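Local coordinates for malonyl CoA-acyl carrier protein transacylase (Burkholderia pseudomallei 1710b, PDB 3EZO) that probably catalyses transfer of the malonyl group from malonyl-CoA to the holo acyl carrier protein, giving malonyl-ACP and free CoA, at residues S43-Q48 / A112-L117; R81-A86 / A307-A312; A139-L144 / K184-A189; G160-V165 / A180-A185; P170-I175 / T291-G296. One frame throughout, in Å; residues are numbered along the deposited sequence.

Contact 1. Residues S43-Q48 / A112-L117; sequences SDALGQ and AFRDAL
One ordered water oxygen is gripped by two hydrogen bonds, and it is the polar link between segments 43-48 and 112-117. It donates to Ala45 O at 2.8 Å and accepts from Arg114 NH1, also at 2.8 Å. The arginine reaches it by starting anti to the backbone N (chi1 178°) and bending at chi2 (59°), which lays the guanidinium beside the end of the neighbouring helix. Ala45 CB then sits over one face of that group, toward its rim, 3.5 Å from Arg114 NH1. Here the last turn of helix 33-46 packs against the first turn of helix 113-128, a helix-helix contact at the surface of the alpha/beta acyltransferase fold. Asp44 OD2 lies 4.3 Å from Arg114 NE, too far for a salt bridge but near enough that the opposite charges probably attract. Deeper in, Leu117 turns CD1 to within 3.7 Å of Ala45 CB. Its other methyl meets Leu46, the two leucine side chains crossing at about a right angle with Leu46 CD1 and Leu117 CD2 4.1 Å apart. Helix 65-85 backs this apolar layer, Pro70 touching Leu46 and Thr74 touching Leu117.

Contact 2. Residues R81-A86 / A307-A312; sequences RAWQQA and ASLDEA
Trp83 and Leu309 cross obliquely, each with CG anti to its backbone N (chi1 170° for Trp83, -170° for Leu309), so that both side chains reach across between helices 65-85 and 306-314. Leu309 enters with its two methyls divided between different partners. CD1 settles on the backbone of the first helix, 3.6 Å from Ala82 O, and also lies 3.9 Å from Ala82 CB. CD2 meets Ala86 CB at 3.6 Å, with the indole's CE3 farther off at 4.2 Å from Leu309 CD2. The tryptophan presents the far rim of its six-membered ring to the next turn of the partner helix: Trp83 CZ3 is 3.6 Å from Ala312 CB, and the carbonyl carbon of Ala312 lies in the ring plane at that edge. At the other end of the indole, NE1 is satisfied by Ala89 O, which, with the packing around it, restrains the ring's rotation, and Phe13 meets it edge-to-face. Ala82, Ala86 and Ala312 border the two large groups, and no hydrogen bond passes between the segments. The axes of segments 81-85 and 307-312 approach to 10.7 Å and cross at -60°. Val303, at the end of strand 299-303, touches Trp83, Leu309 and Ala312, so the pair forms part of the helical layer over the parallel sheet, as in three-layer alpha/beta folds of this family.

Contact 3. Residues A139-L144 / K184-A189; sequences AAILGL and KACEIA
Compact packing is concentrated along the line where strand 139-142 faces the buried side of helix 184-189. Ala139 CB touches Cys186 SG at 3.8 Å, the sulfur lying anti to its own carbonyl carbon (chi1 -68°). One turn farther on, Ala189 CB is approached from two residues at once, with Ile141 CG2 and Leu144 CD1 each 4.0 Å away. Leu144 CD1 also rests against the helix backbone, 3.8 Å from Ala189 O. Between these two points the fit is slacker, Ile141 CD1 staying 4.3 Å from Cys186 SG. The outer side differs altogether: Glu187 is exposed on the helix face turned from the strand, while Ala140 and Leu142, alternating with the inward residues, point to the other face of the sheet. Gly143, with its positive phi, ends the strand and lets the chain turn so that Leu144 comes back toward the helix. Strand and helix run nearly parallel, 11° between their directions and 9.7 Å between axes. Helix 146-156 lies beside helix 179-191, its Val152 and Ala156 touching Ala185. Two helices covering one face of a four-stranded antiparallel sheet, in the order beta-alpha-beta-beta-alpha-beta, make up the ferredoxin-like subdomain of malonyl transferases of this family.

Contact 4. Residues G160-V165 / A180-A185; sequences GVVEAV and AGIEKA
The central beta-beta-alpha portion of the ferredoxin-like subdomain closes here: the hairpin of strands 162-169 and 172-176 leads into helix 179-191, whose first turns fold back across the start of the hairpin, segments 162-165 and 180-185 crossing at -72°. Two glycines let the main chains meet, with Gly160 O only 3.6 Å from Gly181 CA. Thr178 OG1 braces the junction from outside the two segments, hydrogen-bonded to both Val161 O and Gly181 N. Val162 is the side chain that carries the contact. Its chi1 of 53° puts CG1 in the crowded position between backbone N and carbonyl carbon, where it lies 3.6 Å from Gly181 O. The same rotation sends CG2, anti to the backbone N, along the helix to Ile182 CD1 at 3.7 Å, the two side chains crossing obliquely. CG2 also touches Ala185 CB, 4.1 Å away. Ile182 lies about 11 Å, side chain to side chain, from His207, a predicted active-site residue. Gly181 O is already bonded to Ala185 N, at 2.8 Å, within the helix, so the methyl of Val162 covers a carbonyl that has its partner. With no hydrogen bond directly joining the segments, cohesion here comes from apolar contact and close backbone approach.

Contact 5. Residues P170-I175 / T291-G296; sequences PAQVVI and TKRIDG
The guanidinium of Arg293 is met by segment 170-175 at its edge: Ala171 CB and the amide oxygen of Gln172 both lie near its plane. Gln172 OE1 takes a hydrogen bond from Arg293 NH1 at 2.8 Å, but the N-H...O angle is only 118°, so the bond is weak. The amide and guanidinium planes stand 28° apart, and the two side chains cross at about a right angle. Gln172 arrives with CG anti to its backbone N and an extended chain. Arg293, by contrast, has CG anti to its carbonyl carbon and bends at chi2 and again at chi3 to bring its head around to the turn. The second part of the contact lies closer to the helix. Pro170 rests its ring carbons against the backbone carbonyl of the last helical turn, CG and CD each 3.6 Å from Arg293 O, and makes an apolar contact where Pro170 CD lies 4.0 Å from Ile294 CG1. Ile294 in turn packs on Trp263, Val264 and Val267 of helix 263-272. Ala171, with a positive phi, forms part of the tight turn joining strands 162-169 and 172-176. This surface contact thus joins the tip of a beta-hairpin in the ferredoxin-like subdomain to the C-terminal end of helix 286-294 in the large alpha/beta subdomain, the two lobes whose pairing is characteristic of FabD-type acyltransferases.

Overall arrangement
The five contacts sample both lobes of the enzyme. Contacts 1 and 2, centres 23 Å apart, belong to the helical layers of the large subdomain and touch through Phe113 and Arg81. Contacts 3 and 4, 9 Å apart, share helix 179-191 and lie on the opposite side of the chain's centre, about 38 and 36 Å from contact 1. Contact 5 joins the lobes: its strand 172-176 lies between strands 162-169 and 136-142 of the small antiparallel sheet, while its helix belongs to the large lobe. Along the chain the small sheet's strands (136-199) fall between strands 93-96 and 233-234 of the parallel sheet, making the small subdomain an insertion, and contact 2 spans contacts 3 to 5.

Contact 1. Residues S43-Q48 / A112-L117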
# COMPACT_ATOMS: atom_id res chain seq x y z
N SER A 43 -10.96 8.45 -14.83
CA SER A 43 -12.22 9.27 -14.78
C SER A 43 -13.35 8.54 -15.49
O SER A 43 -14.51 8.47 -15.03
CB SER A 43 -12.00 10.66 -15.43
OG SER A 43 -10.93 11.36 -14.78
N ASP A 44 -13.01 7.96 -16.64
CA ASP A 44 -14.02 7.18 -17.34
C ASP A 44 -14.49 6.00 -16.47
O ASP A 44 -15.69 5.74 -16.42
CB ASP A 44 -13.51 6.72 -18.70
CG ASP A 44 -14.46 5.73 -19.37
OD1 ASP A 44 -15.68 6.02 -19.47
OD2 ASP A 44 -14.01 4.65 -19.81
N ALA A 45 -13.57 5.27 -15.83
CA ALA A 45 -13.97 4.14 -14.98
C ALA A 45 -14.77 4.58 -13.73
O ALA A 45 -15.72 3.92 -13.36
CB ALA A 45 -12.74 3.31 -14.58
N LEU A 46 -14.40 5.70 -13.11
CA LEU A 46 -14.96 6.08 -11.81
C LEU A 46 -16.08 7.12 -11.86
O LEU A 46 -16.82 7.28 -10.88
CB LEU A 46 -13.87 6.55 -10.88
CG LEU A 46 -12.79 5.49 -10.62
CD1 LEU A 46 -11.57 6.08 -9.89
CD2 LEU A 46 -13.34 4.31 -9.87
N GLY A 47 -16.24 7.82 -12.99
CA GLY A 47 -17.35 8.74 -13.14
C GLY A 47 -17.08 10.12 -12.61
O GLY A 47 -17.96 10.97 -12.67
N GLN A 48 -15.88 10.38 -12.13
CA GLN A 48 -15.52 11.76 -11.81
C GLN A 48 -14.15 12.14 -12.35
O GLN A 48 -13.33 11.29 -12.64
CB GLN A 48 -15.58 12.01 -10.29
CG GLN A 48 -14.37 11.57 -9.54
CD GLN A 48 -14.41 11.94 -8.06
OE1 GLN A 48 -14.47 11.07 -7.19
NE2 GLN A 48 -14.34 13.25 -7.78
N ALA A 112 -6.17 -6.06 -15.13
CA ALA A 112 -6.19 -4.90 -16.02
C ALA A 112 -6.49 -3.63 -15.20
O ALA A 112 -7.33 -3.63 -14.30
CB ALA A 112 -7.26 -5.11 -17.15
N PHE A 113 -5.78 -2.56 -15.51
CA PHE A 113 -5.99 -1.28 -14.83
C PHE A 113 -7.45 -0.87 -14.81
O PHE A 113 -7.95 -0.46 -13.79
CB PHE A 113 -5.09 -0.20 -15.41
CG PHE A 113 -5.24 1.18 -14.75
CD1 PHE A 113 -5.08 1.35 -13.38
CD2 PHE A 113 -5.52 2.29 -15.54
CE1 PHE A 113 -5.21 2.63 -12.77
CE2 PHE A 113 -5.62 3.58 -14.96
CZ PHE A 113 -5.46 3.75 -13.57
N ARG A 114 -8.15 -1.09 -15.92
CA ARG A 114 -9.55 -0.73 -16.04
C ARG A 114 -10.37 -1.52 -15.04
O ARG A 114 -11.39 -1.01 -14.58
CB ARG A 114 -10.05 -0.99 -17.48
CG ARG A 114 -11.49 -0.72 -17.78
CD ARG A 114 -11.85 0.72 -17.50
NE ARG A 114 -13.28 0.99 -17.68
CZ ARG A 114 -14.23 0.71 -16.79
NH1 ARG A 114 -13.93 0.16 -15.58
NH2 ARG A 114 -15.49 1.01 -17.09
N ASP A 115 -9.94 -2.75 -14.73
CA ASP A 115 -10.63 -3.56 -13.71
C ASP A 115 -10.20 -3.20 -12.31
O ASP A 115 -10.99 -3.30 -11.36
CB ASP A 115 -10.44 -5.07 -13.93
CG ASP A 115 -10.97 -5.51 -15.28
OD1 ASP A 115 -11.83 -4.78 -15.84
OD2 ASP A 115 -10.52 -6.56 -15.78
N ALA A 116 -8.96 -2.80 -12.16
CA ALA A 116 -8.42 -2.49 -10.85
C ALA A 116 -9.10 -1.25 -10.23
O ALA A 116 -9.16 -1.11 -9.01
CB ALA A 116 -6.90 -2.32 -10.91
N LEU A 117 -9.62 -0.38 -11.07
CA LEU A 117 -10.18 0.88 -10.61
C LEU A 117 -11.44 0.67 -9.73
O LEU A 117 -11.42 1.03 -8.56
CB LEU A 117 -10.37 1.85 -11.80
CG LEU A 117 -9.08 2.49 -12.31
CD1 LEU A 117 -9.19 2.88 -13.80
CD2 LEU A 117 -8.65 3.69 -11.44
O HOH W 1 -15.77 1.10 -13.71

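Contact 2. Residues R81-A86 / A307-A312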
# COMPACT_ATOMS: atom_id res chain seq x y z
N ARG A 81 3.38 3.80 -16.14
CA ARG A 81 3.17 3.98 -17.56
C ARG A 81 4.16 5.05 -18.13
O ARG A 81 4.66 4.88 -19.23
CB ARG A 81 1.69 4.31 -17.88
CG ARG A 81 0.75 3.11 -17.93
CD ARG A 81 -0.67 3.52 -18.22
NE ARG A 81 -1.59 2.42 -18.54
CZ ARG A 81 -2.91 2.57 -18.61
NH1 ARG A 81 -3.47 3.73 -18.32
NH2 ARG A 81 -3.71 1.57 -18.91
N ALA A 82 4.46 6.11 -17.39
CA ALA A 82 5.48 7.13 -17.81
C ALA A 82 6.87 6.52 -17.90
O ALA A 82 7.69 6.86 -18.79
CB ALA A 82 5.51 8.28 -16.84
N TRP A 83 7.19 5.66 -16.94
CA TRP A 83 8.45 4.94 -16.96
C TRP A 83 8.58 4.16 -18.29
O TRP A 83 9.58 4.24 -18.96
CB TRP A 83 8.57 4.03 -15.74
CG TRP A 83 9.71 3.06 -15.74
CD1 TRP A 83 9.66 1.78 -16.14
CD2 TRP A 83 11.05 3.30 -15.30
NE1 TRP A 83 10.88 1.18 -15.96
CE2 TRP A 83 11.75 2.10 -15.45
CE3 TRP A 83 11.72 4.41 -14.80
CZ2 TRP A 83 13.09 1.97 -15.12
CZ3 TRP A 83 13.04 4.30 -14.47
CH2 TRP A 83 13.72 3.07 -14.63
N GLN A 84 7.53 3.44 -18.67
CA GLN A 84 7.52 2.67 -19.92
C GLN A 84 7.63 3.55 -21.18
O GLN A 84 8.41 3.18 -22.08
CB GLN A 84 6.25 1.82 -20.06
CG GLN A 84 6.14 0.66 -19.07
CD GLN A 84 4.78 -0.00 -19.14
OE1 GLN A 84 3.77 0.64 -18.86
NE2 GLN A 84 4.74 -1.29 -19.51
N GLN A 85 6.80 4.61 -21.24
CA GLN A 85 6.78 5.61 -22.32
C GLN A 85 8.18 6.19 -22.54
O GLN A 85 8.55 6.47 -23.67
CB GLN A 85 5.70 6.74 -22.12
CG GLN A 85 5.44 7.71 -23.41
CD GLN A 85 4.77 9.13 -23.12
OE1 GLN A 85 3.83 9.25 -22.36
NE2 GLN A 85 5.24 10.17 -23.81
N ALA A 86 8.93 6.34 -21.45
CA ALA A 86 10.30 6.81 -21.46
C ALA A 86 11.30 5.73 -21.85
O ALA A 86 12.50 6.01 -21.91
CB ALA A 86 10.69 7.41 -20.07
N ALA A 307 11.89 14.55 -13.65
CA ALA A 307 13.27 14.61 -13.23
C ALA A 307 13.69 13.34 -12.47
O ALA A 307 14.73 12.73 -12.76
CB ALA A 307 13.54 15.88 -12.39
N SER A 308 12.86 12.95 -11.51
CA SER A 308 13.14 11.75 -10.70
C SER A 308 13.14 10.51 -11.63
O SER A 308 13.97 9.63 -11.46
CB SER A 308 12.11 11.62 -9.58
OG SER A 308 10.77 11.53 -10.12
N LEU A 309 12.22 10.47 -12.62
CA LEU A 309 12.18 9.38 -13.58
C LEU A 309 13.52 9.25 -14.32
O LEU A 309 14.08 8.17 -14.40
CB LEU A 309 11.04 9.55 -14.58
CG LEU A 309 10.64 8.41 -15.56
CD1 LEU A 309 9.27 8.76 -16.16
CD2 LEU A 309 11.64 8.16 -16.67
N ASP A 310 14.05 10.36 -14.83
CA ASP A 310 15.39 10.33 -15.47
C ASP A 310 16.51 9.86 -14.56
O ASP A 310 17.35 9.08 -14.99
CB ASP A 310 15.75 11.69 -16.08
CG ASP A 310 14.98 11.95 -17.32
OD1 ASP A 310 14.44 10.97 -17.88
OD2 ASP A 310 14.85 13.14 -17.72
N GLU A 311 16.53 10.31 -13.32
CA GLU A 311 17.50 9.77 -12.38
C GLU A 311 17.31 8.27 -12.12
O GLU A 311 18.26 7.55 -11.87
CB GLU A 311 17.47 10.55 -11.05
CG GLU A 311 18.17 11.89 -11.12
CD GLU A 311 19.66 11.77 -11.53
OE1 GLU A 311 20.46 11.11 -10.81
OE2 GLU A 311 20.03 12.31 -12.60
N ALA A 312 16.07 7.81 -12.14
CA ALA A 312 15.79 6.39 -11.94
C ALA A 312 16.24 5.60 -13.17
O ALA A 312 16.85 4.53 -13.04
CB ALA A 312 14.32 6.18 -11.65

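Contact 3. Residues A139-L144 / K184-A189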
# COMPACT_ATOMS: atom_id res chain seq x y z
N ALA A 139 -2.70 2.78 15.34
CA ALA A 139 -1.68 3.60 15.98
C ALA A 139 -0.29 3.26 15.49
O ALA A 139 -0.02 2.13 15.11
CB ALA A 139 -1.74 3.46 17.52
N ALA A 140 0.60 4.24 15.57
CA ALA A 140 1.98 4.12 15.13
C ALA A 140 2.87 4.00 16.33
O ALA A 140 2.82 4.83 17.22
CB ALA A 140 2.40 5.32 14.26
N ILE A 141 3.69 2.96 16.35
CA ILE A 141 4.62 2.73 17.44
C ILE A 141 6.02 2.80 16.88
O ILE A 141 6.39 2.06 15.95
CB ILE A 141 4.43 1.36 18.09
CG1 ILE A 141 2.94 1.03 18.23
CG2 ILE A 141 5.21 1.34 19.43
CD1 ILE A 141 2.18 1.86 19.27
N LEU A 142 6.81 3.69 17.47
CA LEU A 142 8.18 3.91 17.03
C LEU A 142 9.12 3.58 18.14
O LEU A 142 8.86 3.96 19.29
CB LEU A 142 8.36 5.39 16.68
CG LEU A 142 8.04 5.86 15.26
CD1 LEU A 142 6.57 5.73 14.88
CD2 LEU A 142 8.56 7.37 15.10
N GLY A 143 10.22 2.89 17.80
CA GLY A 143 11.27 2.57 18.73
C GLY A 143 11.29 1.14 19.28
O GLY A 143 12.24 0.79 19.92
N LEU A 144 10.24 0.32 19.06
CA LEU A 144 10.23 -1.07 19.58
C LEU A 144 10.31 -2.09 18.44
O LEU A 144 9.68 -1.90 17.41
CB LEU A 144 8.98 -1.33 20.45
CG LEU A 144 8.72 -0.37 21.61
CD1 LEU A 144 7.38 -0.70 22.34
CD2 LEU A 144 9.96 -0.46 22.55
N LYS A 184 -4.60 1.33 25.34
CA LYS A 184 -3.78 0.59 26.31
C LYS A 184 -2.44 0.15 25.73
O LYS A 184 -1.41 0.19 26.41
CB LYS A 184 -4.55 -0.64 26.79
CG LYS A 184 -3.86 -1.44 27.87
CD LYS A 184 -3.75 -0.63 29.14
CE LYS A 184 -3.01 -1.42 30.19
NZ LYS A 184 -3.71 -2.72 30.47
N ALA A 185 -2.44 -0.23 24.45
CA ALA A 185 -1.18 -0.63 23.80
C ALA A 185 -0.24 0.57 23.72
O ALA A 185 0.96 0.41 23.98
CB ALA A 185 -1.43 -1.22 22.39
N CYS A 186 -0.74 1.75 23.38
CA CYS A 186 0.12 2.96 23.41
C CYS A 186 0.74 3.21 24.80
O CYS A 186 1.94 3.48 24.96
CB CYS A 186 -0.63 4.19 22.89
SG CYS A 186 -0.99 4.06 21.15
N GLU A 187 -0.09 3.09 25.82
CA GLU A 187 0.35 3.29 27.20
C GLU A 187 1.43 2.28 27.59
O GLU A 187 2.52 2.66 28.05
CB GLU A 187 -0.89 3.12 28.06
CG GLU A 187 -0.80 3.48 29.47
CD GLU A 187 -2.07 3.01 30.16
OE1 GLU A 187 -3.17 3.50 29.76
OE2 GLU A 187 -1.96 2.10 31.03
N ILE A 188 1.18 1.00 27.33
CA ILE A 188 2.18 -0.05 27.58
C ILE A 188 3.48 0.22 26.77
O ILE A 188 4.60 0.12 27.32
CB ILE A 188 1.63 -1.47 27.27
CG1 ILE A 188 0.45 -1.79 28.19
CG2 ILE A 188 2.70 -2.53 27.45
CD1 ILE A 188 -0.15 -3.15 27.98
N ALA A 189 3.31 0.60 25.50
CA ALA A 189 4.45 0.81 24.61
C ALA A 189 5.37 1.88 25.17
O ALA A 189 6.60 1.70 25.21
CB ALA A 189 4.00 1.18 23.24

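Contact 4. Residues G160-V165 / A180-A185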
# COMPACT_ATOMS: atom_id res chain seq x y z
N GLY A 160 -9.32 -5.17 25.06
CA GLY A 160 -9.95 -5.21 23.74
C GLY A 160 -8.90 -5.68 22.74
O GLY A 160 -7.70 -5.46 22.92
N VAL A 161 -9.35 -6.33 21.67
CA VAL A 161 -8.46 -6.86 20.61
C VAL A 161 -7.59 -5.75 20.06
O VAL A 161 -8.07 -4.65 19.80
CB VAL A 161 -9.27 -7.54 19.49
CG1 VAL A 161 -8.46 -7.85 18.28
CG2 VAL A 161 -9.94 -8.80 20.05
N VAL A 162 -6.30 -6.04 19.92
CA VAL A 162 -5.33 -5.14 19.30
C VAL A 162 -4.18 -5.96 18.83
O VAL A 162 -3.74 -6.92 19.52
CB VAL A 162 -4.88 -3.97 20.28
CG1 VAL A 162 -4.37 -4.52 21.63
CG2 VAL A 162 -3.88 -3.06 19.62
N GLU A 163 -3.69 -5.64 17.63
CA GLU A 163 -2.71 -6.47 16.92
C GLU A 163 -1.68 -5.62 16.21
O GLU A 163 -1.98 -4.49 15.86
CB GLU A 163 -3.41 -7.34 15.86
CG GLU A 163 -4.37 -8.40 16.44
CD GLU A 163 -5.40 -8.91 15.43
OE1 GLU A 163 -5.48 -8.37 14.28
OE2 GLU A 163 -6.13 -9.86 15.79
N ALA A 164 -0.49 -6.18 15.97
CA ALA A 164 0.54 -5.50 15.18
C ALA A 164 0.27 -5.84 13.70
O ALA A 164 0.28 -7.00 13.30
CB ALA A 164 1.92 -5.92 15.62
N VAL A 165 -0.07 -4.83 12.91
CA VAL A 165 -0.67 -5.07 11.58
C VAL A 165 0.09 -4.53 10.37
O VAL A 165 -0.23 -4.89 9.26
CB VAL A 165 -2.17 -4.60 11.53
CG1 VAL A 165 -2.99 -5.21 12.69
CG2 VAL A 165 -2.31 -3.03 11.50
N ALA A 180 -10.18 0.84 22.74
CA ALA A 180 -9.55 0.56 24.05
C ALA A 180 -8.20 -0.17 23.97
O ALA A 180 -7.25 0.18 24.71
CB ALA A 180 -10.52 -0.25 24.96
N GLY A 181 -8.12 -1.19 23.12
CA GLY A 181 -6.89 -1.95 22.93
C GLY A 181 -5.75 -1.06 22.45
O GLY A 181 -4.62 -1.15 22.93
N ILE A 182 -6.07 -0.22 21.46
CA ILE A 182 -5.11 0.71 20.88
C ILE A 182 -4.60 1.68 21.95
O ILE A 182 -3.40 1.84 22.11
CB ILE A 182 -5.78 1.49 19.73
CG1 ILE A 182 -5.83 0.59 18.48
CG2 ILE A 182 -5.11 2.84 19.50
CD1 ILE A 182 -4.52 0.16 18.02
N GLU A 183 -5.51 2.30 22.71
CA GLU A 183 -5.11 3.18 23.84
C GLU A 183 -4.19 2.50 24.86
O GLU A 183 -3.11 3.00 25.19
CB GLU A 183 -6.37 3.74 24.52
CG GLU A 183 -6.85 4.94 23.78
CD GLU A 183 -8.15 5.51 24.32
OE1 GLU A 183 -8.26 5.74 25.56
OE2 GLU A 183 -9.06 5.73 23.50
N LYS A 184 -4.60 1.33 25.34
CA LYS A 184 -3.78 0.59 26.31
C LYS A 184 -2.44 0.15 25.73
O LYS A 184 -1.41 0.19 26.41
CB LYS A 184 -4.55 -0.64 26.79
CG LYS A 184 -3.86 -1.44 27.87
CD LYS A 184 -3.75 -0.63 29.14
CE LYS A 184 -3.01 -1.42 30.19
NZ LYS A 184 -3.71 -2.72 30.47
N ALA A 185 -2.44 -0.23 24.45
CA ALA A 185 -1.18 -0.63 23.80
C ALA A 185 -0.24 0.57 23.72
O ALA A 185 0.96 0.41 23.98
CB ALA A 185 -1.43 -1.22 22.39

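Contact 5. Residues P170-I175 / T291-G296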
# COMPACT_ATOMS: atom_id res chain seq x y z
N PRO A 170 12.39 -1.61 10.58
CA PRO A 170 12.84 -1.81 11.96
C PRO A 170 12.41 -0.66 12.86
O PRO A 170 12.62 0.51 12.53
CB PRO A 170 14.37 -1.84 11.85
CG PRO A 170 14.64 -2.24 10.43
CD PRO A 170 13.51 -1.70 9.62
N ALA A 171 11.81 -0.99 14.00
CA ALA A 171 11.41 -0.01 14.97
C ALA A 171 10.28 0.87 14.48
O ALA A 171 10.02 1.93 15.05
CB ALA A 171 12.64 0.83 15.46
N GLN A 172 9.56 0.40 13.47
CA GLN A 172 8.43 1.14 12.95
C GLN A 172 7.25 0.18 12.64
O GLN A 172 7.28 -0.58 11.66
CB GLN A 172 8.92 1.91 11.74
CG GLN A 172 7.88 2.67 11.06
CD GLN A 172 8.47 3.78 10.12
OE1 GLN A 172 9.68 4.11 10.13
NE2 GLN A 172 7.60 4.34 9.30
N VAL A 173 6.25 0.19 13.53
CA VAL A 173 5.15 -0.77 13.50
C VAL A 173 3.84 -0.06 13.72
O VAL A 173 3.72 0.78 14.61
CB VAL A 173 5.36 -1.92 14.54
CG1 VAL A 173 4.23 -2.93 14.47
CG2 VAL A 173 6.74 -2.57 14.34
N VAL A 174 2.86 -0.37 12.89
CA VAL A 174 1.52 0.10 13.09
C VAL A 174 0.68 -1.01 13.69
O VAL A 174 0.70 -2.15 13.23
CB VAL A 174 0.90 0.62 11.76
CG1 VAL A 174 -0.59 1.00 11.89
CG2 VAL A 174 1.78 1.84 11.14
N ILE A 175 -0.12 -0.66 14.69
CA ILE A 175 -1.07 -1.60 15.32
C ILE A 175 -2.49 -1.16 15.02
O ILE A 175 -2.73 -0.02 14.63
CB ILE A 175 -0.83 -1.66 16.86
CG1 ILE A 175 -1.19 -0.33 17.55
CG2 ILE A 175 0.66 -2.00 17.12
CD1 ILE A 175 -1.20 -0.37 19.16
N THR A 291 12.82 1.57 2.56
CA THR A 291 13.87 0.73 1.96
C THR A 291 15.21 1.06 2.64
O THR A 291 15.95 0.14 3.06
CB THR A 291 13.99 0.96 0.43
OG1 THR A 291 12.75 0.65 -0.21
CG2 THR A 291 15.12 0.13 -0.19
N LYS A 292 15.50 2.36 2.78
CA LYS A 292 16.73 2.82 3.44
C LYS A 292 16.89 2.19 4.83
O LYS A 292 17.96 1.74 5.20
CB LYS A 292 16.78 4.36 3.59
CG LYS A 292 16.80 5.17 2.32
CD LYS A 292 16.90 6.70 2.61
CE LYS A 292 16.96 7.58 1.34
NZ LYS A 292 15.61 7.99 0.79
N ARG A 293 15.79 2.16 5.58
CA ARG A 293 15.79 1.65 6.94
C ARG A 293 15.89 0.12 7.01
O ARG A 293 16.46 -0.43 7.95
CB ARG A 293 14.50 2.06 7.65
CG ARG A 293 14.17 3.55 7.61
CD ARG A 293 14.75 4.29 8.74
NE ARG A 293 14.66 3.39 9.88
CZ ARG A 293 13.56 3.17 10.61
NH1 ARG A 293 12.42 3.83 10.38
NH2 ARG A 293 13.63 2.27 11.60
N ILE A 294 15.25 -0.55 6.07
CA ILE A 294 15.22 -2.01 6.05
C ILE A 294 16.61 -2.60 5.69
O ILE A 294 17.06 -3.60 6.27
CB ILE A 294 14.12 -2.51 5.09
CG1 ILE A 294 12.73 -2.21 5.68
CG2 ILE A 294 14.27 -4.01 4.83
CD1 ILE A 294 11.61 -2.06 4.65
N ASP A 295 17.29 -1.99 4.73
CA ASP A 295 18.54 -2.55 4.23
C ASP A 295 19.26 -1.44 3.50
O ASP A 295 18.90 -1.10 2.38
CB ASP A 295 18.25 -3.73 3.30
CG ASP A 295 19.51 -4.42 2.75
OD1 ASP A 295 20.65 -3.89 2.93
OD2 ASP A 295 19.34 -5.52 2.13
N GLY A 296 20.30 -0.91 4.14
CA GLY A 296 21.07 0.20 3.61
C GLY A 296 21.97 -0.15 2.42
O GLY A 296 22.51 0.76 1.79